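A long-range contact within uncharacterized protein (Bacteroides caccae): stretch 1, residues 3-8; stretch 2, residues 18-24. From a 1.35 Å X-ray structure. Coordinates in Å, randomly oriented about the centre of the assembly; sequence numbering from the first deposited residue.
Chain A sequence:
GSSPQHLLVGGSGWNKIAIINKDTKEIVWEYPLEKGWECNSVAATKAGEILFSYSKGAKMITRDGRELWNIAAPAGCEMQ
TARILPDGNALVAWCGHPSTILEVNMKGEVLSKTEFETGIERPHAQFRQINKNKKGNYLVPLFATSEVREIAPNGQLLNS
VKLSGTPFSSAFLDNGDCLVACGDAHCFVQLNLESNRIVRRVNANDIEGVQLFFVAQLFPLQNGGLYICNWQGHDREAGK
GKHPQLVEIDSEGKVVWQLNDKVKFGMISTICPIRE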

# COMPACT_ATOMS: atom_id res chain seq x y z
N SER A 3 22.22 -2.59 12.45
CA SER A 3 21.16 -2.54 13.51
C SER A 3 19.94 -3.35 13.06
O SER A 3 19.78 -3.61 11.85
CB SER A 3 20.75 -1.10 13.79
N PRO A 4 19.07 -3.74 14.01
CA PRO A 4 17.82 -4.42 13.64
C PRO A 4 17.03 -3.61 12.62
O PRO A 4 16.99 -2.37 12.69
CB PRO A 4 17.05 -4.52 14.97
CG PRO A 4 18.10 -4.52 16.00
CD PRO A 4 19.15 -3.54 15.47
N GLN A 5 16.44 -4.32 11.69
CA GLN A 5 15.50 -3.74 10.76
C GLN A 5 14.31 -3.18 11.55
O GLN A 5 13.82 -3.81 12.49
CB GLN A 5 15.07 -4.82 9.76
CG GLN A 5 16.23 -5.35 8.85
CD GLN A 5 15.96 -6.75 8.28
OE1 GLN A 5 15.33 -6.90 7.23
NE2 GLN A 5 16.42 -7.78 8.99
N HIS A 6 13.84 -2.01 11.14
CA HIS A 6 12.60 -1.45 11.65
C HIS A 6 11.60 -1.32 10.50
O HIS A 6 11.98 -1.13 9.34
CB HIS A 6 12.85 -0.09 12.29
CG HIS A 6 13.56 -0.19 13.61
ND1 HIS A 6 14.89 -0.55 13.70
CD2 HIS A 6 13.10 -0.11 14.87
CE1 HIS A 6 15.22 -0.62 14.98
NE2 HIS A 6 14.16 -0.35 15.72
N LEU A 7 10.33 -1.44 10.86
CA LEU A 7 9.22 -1.48 9.90
C LEU A 7 8.16 -0.49 10.32
O LEU A 7 7.62 -0.57 11.41
CB LEU A 7 8.62 -2.87 9.83
CG LEU A 7 9.58 -3.96 9.40
CD1 LEU A 7 8.96 -5.36 9.70
CD2 LEU A 7 10.03 -3.85 7.96
N LEU A 8 7.89 0.44 9.44
CA LEU A 8 6.79 1.41 9.59
C LEU A 8 5.52 0.72 9.07
O LEU A 8 5.53 0.19 7.96
CB LEU A 8 7.09 2.68 8.80
CG LEU A 8 6.04 3.78 8.75
CD1 LEU A 8 5.80 4.40 10.13
CD2 LEU A 8 6.41 4.83 7.70
N ALA A 18 2.70 2.95 13.39
CA ALA A 18 3.67 2.43 14.33
C ALA A 18 4.95 2.08 13.64
O ALA A 18 4.98 1.80 12.44
CB ALA A 18 3.10 1.22 15.10
N ILE A 19 6.04 2.04 14.41
CA ILE A 19 7.30 1.48 13.96
C ILE A 19 7.63 0.29 14.85
O ILE A 19 7.54 0.38 16.09
CB ILE A 19 8.47 2.49 13.99
CG1 ILE A 19 8.15 3.63 13.02
CG2 ILE A 19 9.82 1.79 13.62
CD1 ILE A 19 9.07 4.86 13.15
N ILE A 20 7.93 -0.83 14.22
CA ILE A 20 8.18 -2.11 14.88
C ILE A 20 9.65 -2.47 14.64
O ILE A 20 10.17 -2.40 13.52
CB ILE A 20 7.25 -3.18 14.32
CG1 ILE A 20 5.80 -2.82 14.72
CG2 ILE A 20 7.61 -4.59 14.83
CD1 ILE A 20 4.70 -3.70 14.10
N ASN A 21 10.32 -2.89 15.71
CA ASN A 21 11.63 -3.54 15.60
C ASN A 21 11.39 -4.96 15.12
O ASN A 21 10.70 -5.74 15.79
CB ASN A 21 12.30 -3.52 16.99
CG ASN A 21 13.63 -4.27 17.03
OD1 ASN A 21 13.80 -5.32 16.43
ND2 ASN A 21 14.61 -3.69 17.78
N LYS A 22 11.82 -5.26 13.91
CA LYS A 22 11.50 -6.55 13.28
C LYS A 22 11.98 -7.74 14.14
O LYS A 22 11.28 -8.74 14.27
CB LYS A 22 12.10 -6.63 11.90
CG LYS A 22 11.77 -7.92 11.16
CD LYS A 22 12.45 -8.04 9.80
CE LYS A 22 12.05 -9.31 9.10
NZ LYS A 22 12.70 -9.44 7.77
N ASP A 23 13.17 -7.62 14.69
CA ASP A 23 13.79 -8.71 15.41
C ASP A 23 13.09 -9.00 16.72
O ASP A 23 12.82 -10.17 17.02
CB ASP A 23 15.25 -8.36 15.72
CG ASP A 23 16.15 -8.40 14.49
OD1 ASP A 23 15.74 -8.88 13.41
OD2 ASP A 23 17.31 -7.98 14.63
N THR A 24 12.78 -7.97 17.49
CA THR A 24 12.08 -8.14 18.75
C THR A 24 10.56 -8.25 18.63
O THR A 24 9.88 -8.71 19.55
CB THR A 24 12.42 -7.04 19.73
OG1 THR A 24 11.85 -5.82 19.22
CG2 THR A 24 13.95 -6.86 19.94
O HOH W 1 16.91 -7.15 11.45
O HOH W 2 15.41 -10.12 8.65
O HOH W 3 14.47 -0.56 18.41

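Residues 6-8 and 18-21 run as neighbouring antiparallel strands, their N-to-C directions 158° apart, and the two stretches together bury 580 Å² between them. Leu7 and Ile20 form the hydrogen-bonded pair: Leu7 N donates to Ile20 O and Ile20 N to Leu7 O, both at 2.8 Å. A third backbone bond, from Lys22 N to Gln5 O (2.8 Å), carries the ladder just beyond the strands, where the chain at Lys22 turns to helical torsions. Flanking Leu7 and Ile20 are the non-hydrogen-bonded pairs His6 with Asn21 and Leu8 with Ile19, whose CA atoms approach more closely, to 4.6 and 4.4 Å. Here CA-H...O contacts supplement the amide bonds: His6 CA lies 3.2 Å from Ile20 O, Ile19 CA 3.3 Å from Leu7 O, and Leu8 CA 3.4 Å from Ala18 O.

Apolar packing follows the strand alternation. Leu8, Ile19, His6 and Asn21 share one face of the sheet, where Leu8 CD1 meets Ile19 CG1 at 3.8 Å and His6 CB meets Ile19 CG2 at the same distance. On the face bearing Leu7 and Ile20, Leu7 CD1 reaches within 4.0 Å of Lys22 CB, so the aliphatic base of the lysine adds to the apolar surface.

The imidazole of His6 lies against Asn21, whose CA sits over one ring face, 4.2 Å from the ring centroid, in a CH-pi contact. A weak hydrogen bond from His6 ND1 to Pro4 O (3.0 Å) helps hold the ring.

Water links the polar groups at the more open end. One molecule accepts from Gln5 N and NE2 and donates to Asp23 OD1; a second accepts from both Gln5 NE2 and Lys22 NZ, at the tip of the fully extended lysine. A third joins His6 NE2 to Asn21 ND2.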